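Local coordinates for hemolysin activator protein CdiB (Acinetobacter baumannii ACICU, PDB 6WIL) that probably transports its partner toxin of contact-dependent growth inhibition across the outer membrane, as a two-partner secretion (TpsB) transporter of the Omp85 superfamily, at residues 117-122 with 137-142; 181-186 with 249-254; 189-194 with 205-210; 329-334 with 365-370. All blocks are in the same frame, centred on the assembly; numbering follows the deposited sequence.

Contact 1: 117-122 with 137-142; sequences ITSQIV and IQIGRL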
loop_
_atom_site.group_PDB
_atom_site.type_symbol
_atom_site.label_atom_id
_atom_site.label_comp_id
_atom_site.label_asym_id
_atom_site.label_seq_id
_atom_site.Cartn_x
_atom_site.Cartn_y
_atom_site.Cartn_z
ATOM N N ILE A 117 8.867 -13.660 -20.654
ATOM C CA ILE A 117 7.857 -14.649 -21.019
ATOM C C ILE A 117 7.779 -14.915 -22.518
ATOM O O ILE A 117 7.182 -15.918 -22.924
ATOM C CB ILE A 117 6.472 -14.215 -20.512
ATOM C CG1 ILE A 117 6.227 -12.743 -20.854
ATOM C CG2 ILE A 117 6.344 -14.467 -19.014
ATOM C CD1 ILE A 117 4.834 -12.263 -20.530
ATOM N N THR A 118 8.345 -14.044 -23.355
ATOM C CA THR A 118 8.326 -14.241 -24.799
ATOM C C THR A 118 9.702 -14.573 -25.357
ATOM O O THR A 118 9.874 -14.611 -26.580
ATOM C CB THR A 118 7.763 -13.006 -25.507
ATOM O OG1 THR A 118 8.642 -11.892 -25.300
ATOM C CG2 THR A 118 6.382 -12.672 -24.972
ATOM N N SER A 119 10.686 -14.794 -24.495
ATOM C CA SER A 119 12.004 -15.242 -24.909
ATOM C C SER A 119 12.101 -16.758 -24.771
ATOM O O SER A 119 11.328 -17.389 -24.047
ATOM C CB SER A 119 13.095 -14.552 -24.089
ATOM O OG SER A 119 13.249 -13.204 -24.495
ATOM N N GLN A 120 13.058 -17.343 -25.491
ATOM C CA GLN A 120 13.185 -18.794 -25.561
ATOM C C GLN A 120 14.652 -19.191 -25.609
ATOM O O GLN A 120 15.419 -18.655 -26.414
ATOM C CB GLN A 120 12.453 -19.356 -26.786
ATOM C CG GLN A 120 12.554 -20.868 -26.936
ATOM C CD GLN A 120 11.774 -21.620 -25.872
ATOM O OE1 GLN A 120 10.581 -21.385 -25.676
ATOM N NE2 GLN A 120 12.449 -22.533 -25.178
ATOM N N ILE A 121 15.030 -20.128 -24.747
ATOM C CA ILE A 121 16.367 -20.710 -24.783
ATOM C C ILE A 121 16.414 -21.747 -25.894
ATOM O O ILE A 121 15.580 -22.658 -25.947
ATOM C CB ILE A 121 16.727 -21.334 -23.424
ATOM C CG1 ILE A 121 16.760 -20.266 -22.329
ATOM C CG2 ILE A 121 18.069 -22.046 -23.501
ATOM C CD1 ILE A 121 17.877 -19.258 -22.497
ATOM N N VAL A 122 17.381 -21.605 -26.796
ATOM C CA VAL A 122 17.623 -22.605 -27.826
ATOM C C VAL A 122 19.046 -23.118 -27.670
ATOM O O VAL A 122 19.887 -22.513 -26.998
ATOM C CB VAL A 122 17.392 -22.059 -29.251
ATOM C CG1 VAL A 122 15.954 -21.599 -29.413
ATOM C CG2 VAL A 122 18.357 -20.930 -29.552
ATOM N N ILE A 137 19.769 -17.495 -26.992
ATOM C CA ILE A 137 18.516 -16.925 -26.515
ATOM C C ILE A 137 17.794 -16.257 -27.678
ATOM O O ILE A 137 18.336 -15.356 -28.334
ATOM C CB ILE A 137 18.732 -15.942 -25.353
ATOM C CG1 ILE A 137 17.384 -15.378 -24.896
ATOM C CG2 ILE A 137 19.682 -14.819 -25.740
ATOM C CD1 ILE A 137 17.401 -14.741 -23.542
ATOM N N GLN A 138 16.572 -16.703 -27.932
ATOM C CA GLN A 138 15.676 -16.001 -28.846
ATOM C C GLN A 138 15.031 -14.861 -28.075
ATOM O O GLN A 138 14.013 -15.029 -27.404
ATOM C CB GLN A 138 14.635 -16.950 -29.418
ATOM C CG GLN A 138 15.069 -17.609 -30.702
ATOM C CD GLN A 138 14.296 -18.876 -30.985
ATOM O OE1 GLN A 138 13.381 -19.235 -30.242
ATOM N NE2 GLN A 138 14.667 -19.572 -32.054
ATOM N N ILE A 139 15.636 -13.681 -28.179
ATOM C CA ILE A 139 15.184 -12.515 -27.429
ATOM C C ILE A 139 13.861 -12.037 -28.024
ATOM O O ILE A 139 13.818 -11.547 -29.155
ATOM C CB ILE A 139 16.236 -11.404 -27.436
ATOM C CG1 ILE A 139 17.562 -11.941 -26.888
ATOM C CG2 ILE A 139 15.750 -10.214 -26.630
ATOM C CD1 ILE A 139 18.543 -10.861 -26.486
ATOM N N GLY A 140 12.780 -12.186 -27.260
ATOM C CA GLY A 140 11.474 -11.715 -27.679
ATOM C C GLY A 140 11.254 -10.261 -27.316
ATOM O O GLY A 140 11.367 -9.880 -26.145
ATOM N N ARG A 141 10.936 -9.438 -28.309
ATOM C CA ARG A 141 10.855 -7.998 -28.135
ATOM C C ARG A 141 9.445 -7.503 -28.429
ATOM O O ARG A 141 8.582 -8.234 -28.923
ATOM C CB ARG A 141 11.861 -7.276 -29.038
ATOM C CG ARG A 141 13.285 -7.767 -28.885
ATOM C CD ARG A 141 14.231 -6.955 -29.748
ATOM N NE ARG A 141 15.106 -6.111 -28.944
ATOM C CZ ARG A 141 16.359 -6.423 -28.633
ATOM N NH1 ARG A 141 16.887 -7.560 -29.071
ATOM N NH2 ARG A 141 17.086 -5.597 -27.893
ATOM N N LEU A 142 9.225 -6.232 -28.108
ATOM C CA LEU A 142 7.945 -5.577 -28.323
ATOM C C LEU A 142 7.966 -4.851 -29.659
ATOM O O LEU A 142 8.880 -4.070 -29.925
ATOM C CB LEU A 142 7.656 -4.594 -27.189
ATOM C CG LEU A 142 6.317 -3.860 -27.211
ATOM C CD1 LEU A 142 5.169 -4.839 -27.029
ATOM C CD2 LEU A 142 6.282 -2.781 -26.142
#
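Gln120 and Gln138 face each other as an antiparallel hydrogen-bonded pair, and Ile121 and Ile137 follow as a non-hydrogen-bonded pair. Gln138 N gives a short bond of 2.7 Å to Gln120 O. The return bond, from Gln120 N to Gln138 O, is longer at 3.2 Å. On the other side of the glutamine pair a side chain replaces the backbone. Ser119 OG lies anti to its own carbonyl carbon (chi1 -74°) and accepts a nearly straight bond from Gly140 N at 3.0 Å. Gly140 CA also makes a CA-H...O contact of 3.5 Å with Thr118 O. On one face of the sheet the side chains of Gln120 and Gln138 run side by side, with amide planes 80° apart. Gln138 OE1 rests on Gln120 CB at 3.6 Å. Gln120 bends at chi2, and its NE2 bonds back to Ile121 O at 3.2 Å. Val122 CG1 packs across the Gln138 amide, 3.6 Å from CD. On the other face Ile121 and Ile137 touch loosely, and both pack on Leu111 of helix 97-113. Gln108 of that helix bonds to Ser119 O and Ile121 N. The hairpin of this POTRA domain is thus held at this point by backbone bonds plus one serine hydroxyl, while the glutamine amides contribute packing across the strands.

Contact 2: 181-186 with 249-254; sequences LKRVYA and NDILSL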
loop_
_atom_site.group_PDB
_atom_site.type_symbol
_atom_site.label_atom_id
_atom_site.label_comp_id
_atom_site.label_asym_id
_atom_site.label_seq_id
_atom_site.Cartn_x
_atom_site.Cartn_y
_atom_site.Cartn_z
ATOM N N LEU A 181 -1.979 2.095 -15.421
ATOM C CA LEU A 181 -3.124 2.426 -16.262
ATOM C C LEU A 181 -4.441 2.106 -15.572
ATOM O O LEU A 181 -5.465 2.726 -15.880
ATOM C CB LEU A 181 -3.045 1.685 -17.599
ATOM C CG LEU A 181 -1.889 2.026 -18.538
ATOM C CD1 LEU A 181 -2.087 1.384 -19.913
ATOM C CD2 LEU A 181 -1.730 3.528 -18.662
ATOM N N LYS A 182 -4.445 1.148 -14.648
ATOM C CA LYS A 182 -5.677 0.792 -13.955
ATOM C C LYS A 182 -6.092 1.820 -12.915
ATOM O O LYS A 182 -7.174 1.684 -12.336
ATOM C CB LYS A 182 -5.541 -0.583 -13.301
ATOM C CG LYS A 182 -5.740 -1.731 -14.274
ATOM C CD LYS A 182 -5.198 -3.029 -13.710
ATOM C CE LYS A 182 -5.876 -3.418 -12.407
ATOM N NZ LYS A 182 -7.270 -3.898 -12.607
ATOM N N ARG A 183 -5.268 2.839 -12.661
ATOM C CA ARG A 183 -5.716 3.928 -11.804
ATOM C C ARG A 183 -6.806 4.750 -12.476
ATOM O O ARG A 183 -7.701 5.259 -11.795
ATOM C CB ARG A 183 -4.536 4.821 -11.423
ATOM C CG ARG A 183 -3.530 4.140 -10.520
ATOM C CD ARG A 183 -2.384 5.064 -10.177
ATOM N NE ARG A 183 -1.322 4.361 -9.466
ATOM C CZ ARG A 183 -0.299 4.962 -8.873
ATOM N NH1 ARG A 183 -0.201 6.285 -8.895
ATOM N NH2 ARG A 183 0.624 4.241 -8.253
ATOM N N VAL A 184 -6.761 4.876 -13.799
ATOM C CA VAL A 184 -7.705 5.713 -14.529
ATOM C C VAL A 184 -8.498 4.952 -15.581
ATOM O O VAL A 184 -9.490 5.494 -16.091
ATOM C CB VAL A 184 -6.999 6.924 -15.177
ATOM C CG1 VAL A 184 -6.210 7.704 -14.130
ATOM C CG2 VAL A 184 -6.093 6.472 -16.296
ATOM N N TYR A 185 -8.111 3.722 -15.923
ATOM C CA TYR A 185 -8.824 2.928 -16.912
ATOM C C TYR A 185 -9.215 1.576 -16.339
ATOM O O TYR A 185 -8.575 1.055 -15.421
ATOM C CB TYR A 185 -7.988 2.661 -18.170
ATOM C CG TYR A 185 -7.568 3.877 -18.953
ATOM C CD1 TYR A 185 -8.486 4.595 -19.713
ATOM C CD2 TYR A 185 -6.242 4.285 -18.962
ATOM C CE1 TYR A 185 -8.094 5.704 -20.438
ATOM C CE2 TYR A 185 -5.841 5.388 -19.681
ATOM C CZ TYR A 185 -6.766 6.093 -20.418
ATOM O OH TYR A 185 -6.348 7.188 -21.134
ATOM N N ALA A 186 -10.280 1.013 -16.901
ATOM C CA ALA A 186 -10.468 -0.431 -16.906
ATOM C C ALA A 186 -9.647 -0.988 -18.061
ATOM O O ALA A 186 -9.837 -0.576 -19.211
ATOM C CB ALA A 186 -11.945 -0.793 -17.054
ATOM N N ASN A 249 -2.468 9.837 -16.077
ATOM C CA ASN A 249 -2.788 8.721 -15.188
ATOM C C ASN A 249 -2.809 9.184 -13.734
ATOM O O ASN A 249 -2.516 8.418 -12.814
ATOM C CB ASN A 249 -1.815 7.548 -15.378
ATOM C CG ASN A 249 -1.548 7.241 -16.843
ATOM O OD1 ASN A 249 -2.428 6.771 -17.558
ATOM N ND2 ASN A 249 -0.328 7.507 -17.292
ATOM N N ASP A 250 -3.157 10.451 -13.529
ATOM C CA ASP A 250 -3.111 11.086 -12.223
ATOM C C ASP A 250 -4.460 10.981 -11.522
ATOM O O ASP A 250 -5.496 10.731 -12.139
ATOM C CB ASP A 250 -2.701 12.553 -12.354
ATOM C CG ASP A 250 -3.435 13.267 -13.478
ATOM O OD1 ASP A 250 -3.763 12.604 -14.486
ATOM O OD2 ASP A 250 -3.678 14.488 -13.356
ATOM N N ILE A 251 -4.433 11.172 -10.208
ATOM C CA ILE A 251 -5.638 11.125 -9.389
ATOM C C ILE A 251 -5.596 12.282 -8.405
ATOM O O ILE A 251 -4.606 12.463 -7.687
ATOM C CB ILE A 251 -5.777 9.777 -8.654
ATOM C CG1 ILE A 251 -6.208 8.691 -9.641
ATOM C CG2 ILE A 251 -6.773 9.886 -7.511
ATOM C CD1 ILE A 251 -5.985 7.299 -9.140
ATOM N N LEU A 252 -6.661 13.072 -8.384
ATOM C CA LEU A 252 -6.794 14.207 -7.483
ATOM C C LEU A 252 -7.932 13.927 -6.513
ATOM O O LEU A 252 -9.051 13.615 -6.934
ATOM C CB LEU A 252 -7.055 15.496 -8.263
ATOM C CG LEU A 252 -7.335 16.762 -7.446
ATOM C CD1 LEU A 252 -6.095 17.214 -6.696
ATOM C CD2 LEU A 252 -7.855 17.872 -8.349
ATOM N N SER A 253 -7.641 14.025 -5.220
ATOM C CA SER A 253 -8.614 13.741 -4.178
ATOM C C SER A 253 -8.792 14.970 -3.297
ATOM O O SER A 253 -7.820 15.657 -2.967
ATOM C CB SER A 253 -8.177 12.539 -3.337
ATOM O OG SER A 253 -7.875 11.427 -4.167
ATOM N N LEU A 254 -10.040 15.246 -2.927
ATOM C CA LEU A 254 -10.381 16.371 -2.071
ATOM C C LEU A 254 -11.306 15.889 -0.967
ATOM O O LEU A 254 -12.222 15.098 -1.215
ATOM C CB LEU A 254 -11.060 17.491 -2.861
ATOM C CG LEU A 254 -10.426 17.899 -4.191
ATOM C CD1 LEU A 254 -11.366 18.808 -4.968
ATOM C CD2 LEU A 254 -9.093 18.582 -3.958
HETATM O O HOH W 1 -2.416 8.187 -10.116
#
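Val184 and Asn249 lie at the middle of this contact, their side chains crossing at about a right angle. Val184 CG1 sits 3.7 Å from Asn249 CA and also packs on Asp250 O. Its other branch, CG2, is 3.9 Å from Asn249 OD1. Leu181, of helix 171-181, brings CD2 to 3.5 Å from Asn249 OD1. To one side, Arg183 CB meets Ile251 CD1 at 3.7 Å. No direct polar bond joins the two segments. A water links them instead: it donates to Asn249 O at 2.7 Å and accepts from Arg183 NH1 at 3.2 Å, lying at the edge of the guanidinium and in its plane. The Arg183 chain is extended from CG to NE, and its NH2 forms a salt bridge with Asp283. In the next shell, Leu181 O accepts from both Val184 N and Tyr185 N, which ties residues 181-185 together. Asn249 ND2 bonds to Gln156 O, which holds the amide. Asp250 OD2 bonds to Tyr275 OH and to Phe246 N. The residues between helix 171-181 and strand 185-193 of the second POTRA domain therefore pack on the residues that lead into barrel strand 251-261. The chemistry suggests a joint of van der Waals contact, methyl groups lying against an amide oxygen and backbone atoms, with one bridging water, while Arg183 and Asp250 make their strongest polar bonds to residues outside the two segments.

Contact 3: 189-194 with 205-210; sequences MQITPA and SDLILK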
loop_
_atom_site.group_PDB
_atom_site.type_symbol
_atom_site.label_atom_id
_atom_site.label_comp_id
_atom_site.label_asym_id
_atom_site.label_seq_id
_atom_site.Cartn_x
_atom_site.Cartn_y
_atom_site.Cartn_z
HETATM N N MSE A 189 -5.374 -6.450 -21.183
HETATM C CA MSE A 189 -4.051 -6.552 -21.785
HETATM C C MSE A 189 -3.840 -7.956 -22.351
HETATM O O MSE A 189 -4.057 -8.955 -21.663
HETATM C CB MSE A 189 -2.968 -6.202 -20.751
HETATM C CG MSE A 189 -1.566 -5.975 -21.321
HETATM SE SE MSE A 189 -0.173 -5.556 -19.981
HETATM C CE MSE A 189 -0.423 -3.620 -19.821
ATOM N N GLN A 190 -3.436 -8.023 -23.618
ATOM C CA GLN A 190 -3.146 -9.282 -24.289
ATOM C C GLN A 190 -1.829 -9.173 -25.040
ATOM O O GLN A 190 -1.471 -8.108 -25.552
ATOM C CB GLN A 190 -4.264 -9.677 -25.263
ATOM C CG GLN A 190 -5.467 -10.316 -24.594
ATOM C CD GLN A 190 -6.685 -10.355 -25.498
ATOM O OE1 GLN A 190 -6.780 -9.598 -26.464
ATOM N NE2 GLN A 190 -7.625 -11.240 -25.186
ATOM N N ILE A 191 -1.107 -10.289 -25.091
ATOM C CA ILE A 191 0.125 -10.417 -25.862
ATOM C C ILE A 191 -0.163 -11.304 -27.064
ATOM O O ILE A 191 -0.732 -12.393 -26.917
ATOM C CB ILE A 191 1.267 -11.000 -25.012
ATOM C CG1 ILE A 191 1.836 -9.939 -24.066
ATOM C CG2 ILE A 191 2.357 -11.585 -25.907
ATOM C CD1 ILE A 191 2.770 -8.955 -24.737
ATOM N N THR A 192 0.216 -10.836 -28.249
ATOM C CA THR A 192 0.049 -11.576 -29.489
ATOM C C THR A 192 1.328 -11.477 -30.306
ATOM O O THR A 192 2.073 -10.497 -30.184
ATOM C CB THR A 192 -1.127 -11.049 -30.331
ATOM O OG1 THR A 192 -0.897 -9.675 -30.671
ATOM C CG2 THR A 192 -2.443 -11.173 -29.574
ATOM N N PRO A 193 1.611 -12.478 -31.139
ATOM C CA PRO A 193 2.770 -12.379 -32.036
ATOM C C PRO A 193 2.569 -11.289 -33.077
ATOM O O PRO A 193 1.457 -11.059 -33.556
ATOM C CB PRO A 193 2.836 -13.767 -32.688
ATOM C CG PRO A 193 2.049 -14.665 -31.780
ATOM C CD PRO A 193 0.975 -13.804 -31.191
ATOM N N ALA A 194 3.665 -10.619 -33.428
ATOM C CA ALA A 194 3.624 -9.562 -34.429
ATOM C C ALA A 194 3.600 -10.155 -35.832
ATOM O O ALA A 194 4.308 -11.123 -36.124
ATOM C CB ALA A 194 4.826 -8.632 -34.271
ATOM N N SER A 205 6.446 -9.122 -30.549
ATOM C CA SER A 205 5.131 -9.258 -29.949
ATOM C C SER A 205 4.383 -7.937 -30.069
ATOM O O SER A 205 4.985 -6.865 -30.139
ATOM C CB SER A 205 5.229 -9.676 -28.462
ATOM O OG SER A 205 5.781 -10.987 -28.272
ATOM N N ASP A 206 3.057 -8.025 -30.069
ATOM C CA ASP A 206 2.197 -6.852 -30.052
ATOM C C ASP A 206 1.406 -6.844 -28.757
ATOM O O ASP A 206 0.845 -7.871 -28.359
ATOM C CB ASP A 206 1.258 -6.822 -31.260
ATOM C CG ASP A 206 1.935 -6.283 -32.497
ATOM O OD1 ASP A 206 2.937 -5.548 -32.347
ATOM O OD2 ASP A 206 1.473 -6.590 -33.615
ATOM N N LEU A 207 1.395 -5.690 -28.094
ATOM C CA LEU A 207 0.687 -5.490 -26.836
ATOM C C LEU A 207 -0.679 -4.895 -27.156
ATOM O O LEU A 207 -0.797 -3.704 -27.455
ATOM C CB LEU A 207 1.491 -4.584 -25.911
ATOM C CG LEU A 207 0.947 -4.472 -24.489
ATOM C CD1 LEU A 207 0.952 -5.836 -23.834
ATOM C CD2 LEU A 207 1.747 -3.474 -23.666
ATOM N N ILE A 208 -1.712 -5.728 -27.078
ATOM C CA ILE A 208 -3.076 -5.320 -27.396
ATOM C C ILE A 208 -3.747 -4.821 -26.123
ATOM O O ILE A 208 -3.952 -5.592 -25.178
ATOM C CB ILE A 208 -3.869 -6.479 -28.017
ATOM C CG1 ILE A 208 -3.064 -7.134 -29.142
ATOM C CG2 ILE A 208 -5.215 -5.990 -28.535
ATOM C CD1 ILE A 208 -2.588 -6.159 -30.196
ATOM N N LEU A 209 -4.101 -3.537 -26.103
ATOM C CA LEU A 209 -4.725 -2.900 -24.950
ATOM C C LEU A 209 -6.145 -2.470 -25.292
ATOM O O LEU A 209 -6.363 -1.776 -26.290
ATOM C CB LEU A 209 -3.911 -1.687 -24.490
ATOM C CG LEU A 209 -2.591 -1.962 -23.773
ATOM C CD1 LEU A 209 -1.823 -0.670 -23.553
ATOM C CD2 LEU A 209 -2.864 -2.649 -22.453
ATOM N N LYS A 210 -7.104 -2.878 -24.463
ATOM C CA LYS A 210 -8.483 -2.401 -24.536
ATOM C C LYS A 210 -8.767 -1.586 -23.277
ATOM O O LYS A 210 -8.759 -2.129 -22.166
ATOM C CB LYS A 210 -9.466 -3.560 -24.678
ATOM C CG LYS A 210 -9.685 -4.023 -26.110
ATOM C CD LYS A 210 -10.864 -4.981 -26.209
ATOM C CE LYS A 210 -10.440 -6.417 -25.970
ATOM N NZ LYS A 210 -9.649 -6.942 -27.117
HETATM O O HOH W 2 -6.693 -6.668 -25.319
#
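Met189, present as selenomethionine, lies opposite Leu209, its cross-strand partner, and also touches Leu207. Its CB is 3.9 Å from Leu209 CD2. CG stands anti to the backbone N (chi1 -167°) and touches both neighbours, with Leu207 CD1 at 3.6 Å. SE passes Leu207 CD1 at 4.0 Å. The chain then bends at chi3 (-85°), and CE ends 3.7 Å from Leu209 CD2. Leu207 CD1 is shared, for Ile191 CD1 also packs on it at 3.7 Å. Leu174 and Leu178 of helix 171-181 touch Met189 as well, so this face of the sheet is the one the helix packs on. The other face is more polar. There Thr192 OG1 makes a weak bond to Asp206 O, and Ile208 CG1 lies close to that hydroxyl. Gln190 OE1 and Lys210 NZ are near a common water, which also approaches Ile208 O; the lysine end of this link is weak. Lys210 NZ has a further partner in Gln148 OE1. Backbone bonds join Gln190 with Ile208 and Thr192 with Asp206 in both directions, the shortest being Asp206 N to Thr192 O at 2.7 Å. Strand 204-213 also pairs in parallel with strand 132-149. Two helices, 154-160 and 171-181, precede this antiparallel hairpin, and the order strand, two helices, two strands is that of the POTRA fold.

Contact 4: 329-334 with 365-370; sequences HKTSVY and VQHRQY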
loop_
_atom_site.group_PDB
_atom_site.type_symbol
_atom_site.label_atom_id
_atom_site.label_comp_id
_atom_site.label_asym_id
_atom_site.label_seq_id
_atom_site.Cartn_x
_atom_site.Cartn_y
_atom_site.Cartn_z
ATOM N N HIS A 329 4.269 -10.520 -5.062
ATOM C CA HIS A 329 4.793 -9.530 -4.131
ATOM C C HIS A 329 5.089 -8.228 -4.859
ATOM O O HIS A 329 5.286 -8.200 -6.076
ATOM C CB HIS A 329 6.046 -10.047 -3.412
ATOM C CG HIS A 329 7.329 -9.734 -4.118
ATOM N ND1 HIS A 329 7.811 -10.495 -5.160
ATOM C CD2 HIS A 329 8.240 -8.753 -3.917
ATOM C CE1 HIS A 329 8.960 -9.991 -5.577
ATOM N NE2 HIS A 329 9.243 -8.934 -4.837
ATOM N N LYS A 330 5.124 -7.146 -4.080
ATOM C CA LYS A 330 5.478 -5.820 -4.569
ATOM C C LYS A 330 6.187 -5.072 -3.451
ATOM O O LYS A 330 5.651 -4.963 -2.346
ATOM C CB LYS A 330 4.233 -5.056 -5.033
ATOM C CG LYS A 330 4.509 -3.703 -5.654
ATOM C CD LYS A 330 3.278 -3.205 -6.404
ATOM C CE LYS A 330 3.388 -1.731 -6.745
ATOM N NZ LYS A 330 2.228 -1.260 -7.547
ATOM N N THR A 331 7.390 -4.570 -3.737
ATOM C CA THR A 331 8.223 -3.895 -2.751
ATOM C C THR A 331 8.670 -2.547 -3.296
ATOM O O THR A 331 9.062 -2.441 -4.462
ATOM C CB THR A 331 9.463 -4.735 -2.388
ATOM O OG1 THR A 331 9.056 -6.021 -1.906
ATOM C CG2 THR A 331 10.293 -4.037 -1.315
ATOM N N SER A 332 8.628 -1.522 -2.447
ATOM C CA SER A 332 9.028 -0.192 -2.877
ATOM C C SER A 332 9.670 0.558 -1.719
ATOM O O SER A 332 9.377 0.297 -0.549
ATOM C CB SER A 332 7.832 0.591 -3.433
ATOM O OG SER A 332 6.684 0.410 -2.624
ATOM N N VAL A 333 10.566 1.479 -2.064
ATOM C CA VAL A 333 11.157 2.411 -1.113
ATOM C C VAL A 333 10.583 3.790 -1.398
ATOM O O VAL A 333 10.257 4.120 -2.543
ATOM C CB VAL A 333 12.700 2.426 -1.193
ATOM C CG1 VAL A 333 13.263 1.081 -0.774
ATOM C CG2 VAL A 333 13.164 2.780 -2.601
ATOM N N TYR A 334 10.447 4.600 -0.349
ATOM C CA TYR A 334 9.865 5.923 -0.518
ATOM C C TYR A 334 10.606 6.944 0.328
ATOM O O TYR A 334 11.348 6.604 1.254
ATOM C CB TYR A 334 8.369 5.938 -0.167
ATOM C CG TYR A 334 8.052 5.635 1.278
ATOM C CD1 TYR A 334 7.851 4.329 1.702
ATOM C CD2 TYR A 334 7.936 6.656 2.217
ATOM C CE1 TYR A 334 7.554 4.042 3.017
ATOM C CE2 TYR A 334 7.643 6.378 3.543
ATOM C CZ TYR A 334 7.451 5.067 3.934
ATOM O OH TYR A 334 7.155 4.770 5.243
ATOM N N VAL A 365 10.210 1.887 3.585
ATOM C CA VAL A 365 10.046 0.791 2.642
ATOM C C VAL A 365 8.702 0.140 2.922
ATOM O O VAL A 365 8.300 -0.005 4.082
ATOM C CB VAL A 365 11.198 -0.232 2.749
ATOM C CG1 VAL A 365 11.402 -0.654 4.196
ATOM C CG2 VAL A 365 10.930 -1.451 1.869
ATOM N N GLN A 366 7.989 -0.222 1.863
ATOM C CA GLN A 366 6.728 -0.926 2.001
ATOM C C GLN A 366 6.751 -2.171 1.129
ATOM O O GLN A 366 7.420 -2.219 0.093
ATOM C CB GLN A 366 5.534 -0.027 1.645
ATOM C CG GLN A 366 5.713 0.797 0.388
ATOM C CD GLN A 366 4.583 1.790 0.178
ATOM O OE1 GLN A 366 3.796 2.057 1.089
ATOM N NE2 GLN A 366 4.499 2.345 -1.027
ATOM N N HIS A 367 6.017 -3.182 1.577
ATOM C CA HIS A 367 5.984 -4.489 0.948
ATOM C C HIS A 367 4.554 -4.997 0.972
ATOM O O HIS A 367 3.823 -4.764 1.939
ATOM C CB HIS A 367 6.909 -5.476 1.674
ATOM C CG HIS A 367 6.907 -6.855 1.092
ATOM N ND1 HIS A 367 7.755 -7.233 0.074
ATOM C CD2 HIS A 367 6.163 -7.947 1.387
ATOM C CE1 HIS A 367 7.533 -8.499 -0.234
ATOM N NE2 HIS A 367 6.569 -8.954 0.546
ATOM N N ARG A 368 4.157 -5.670 -0.100
ATOM C CA ARG A 368 2.889 -6.376 -0.156
ATOM C C ARG A 368 3.166 -7.786 -0.653
ATOM O O ARG A 368 3.990 -7.981 -1.551
ATOM C CB ARG A 368 1.874 -5.659 -1.066
ATOM C CG ARG A 368 0.432 -6.060 -0.789
ATOM C CD ARG A 368 -0.555 -5.468 -1.786
ATOM N NE ARG A 368 -0.506 -4.011 -1.840
ATOM C CZ ARG A 368 -0.068 -3.319 -2.888
ATOM N NH1 ARG A 368 0.351 -3.954 -3.974
ATOM N NH2 ARG A 368 -0.059 -1.993 -2.853
ATOM N N GLN A 369 2.500 -8.769 -0.053
ATOM C CA GLN A 369 2.761 -10.170 -0.351
ATOM C C GLN A 369 1.444 -10.920 -0.464
ATOM O O GLN A 369 0.538 -10.726 0.353
ATOM C CB GLN A 369 3.642 -10.817 0.729
ATOM C CG GLN A 369 3.960 -12.289 0.491
ATOM C CD GLN A 369 5.225 -12.495 -0.320
ATOM O OE1 GLN A 369 6.221 -11.798 -0.125
ATOM N NE2 GLN A 369 5.190 -13.458 -1.235
ATOM N N TYR A 370 1.344 -11.776 -1.478
ATOM C CA TYR A 370 0.157 -12.586 -1.715
ATOM C C TYR A 370 0.496 -14.060 -1.558
ATOM O O TYR A 370 1.549 -14.517 -2.012
ATOM C CB TYR A 370 -0.418 -12.352 -3.115
ATOM C CG TYR A 370 -0.695 -10.909 -3.448
ATOM C CD1 TYR A 370 -1.882 -10.302 -3.063
ATOM C CD2 TYR A 370 0.228 -10.154 -4.161
ATOM C CE1 TYR A 370 -2.138 -8.978 -3.369
ATOM C CE2 TYR A 370 -0.020 -8.833 -4.474
ATOM C CZ TYR A 370 -1.203 -8.250 -4.075
ATOM O OH TYR A 370 -1.449 -6.934 -4.387
#
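Thr331 and His367 cross obliquely on one face of two antiparallel strands. Thr331 OG1 meets His367 ND1 at 2.7 Å, at the ring edge and near its plane; either atom could be the donor. With CG anti to the backbone N (chi1 179°), the ring comes to Thr331. The other ring nitrogen, NE2, donates to Gln369 OE1 at 2.9 Å, in the ring plane. Bonds at both nitrogens should fix the rotation of the imidazole. The His329 ring sits rim to rim with it, centroids 5.7 Å apart and planes at 21°. Ser324 and Ser326 hold the nitrogens of His329. On the opposite face Lys330 and Arg368 lie side by side and point the same way. Lys330 CD is 3.9 Å from Arg368 NH1. The like charges stay apart, with Lys330 NZ 4.9 Å from Arg368 NH1. Glu179 of the second POTRA domain forms a salt bridge with Lys330 and probably eases their repulsion. Gln31 OE1 also bonds to Lys330 NZ, and weakly to Arg368 NH1. Nearby, Gln366 NE2 makes a weak bond of 3.3 Å to Ser332 OG. Paired backbone bonds at Lys330-Arg368 and Ser332-Gln366 complete the ladder, typical of neighbouring strands in the 16-stranded barrel of TpsB transporters.

Contacts 1 and 3 lie in one mixed sheet of the POTRA region and touch through residues such as Leu142 and Leu207. Contact 4 belongs to the barrel wall. Contact 2 bridges the two parts: it shares strand 185-193 with contact 3 and reaches the barrel sheet of contact 4. It is the buried one, while contacts 1 and 3 are partly buried and contact 4 is at the surface. The two longer ladders, contacts 3 and 4, bury about the same area; the first has an apolar face under a helix, the second polar groups on both faces. Contact 1 has a short ladder extended by a serine hydroxyl. Only contact 2 relies on a water rather than on strand pairing.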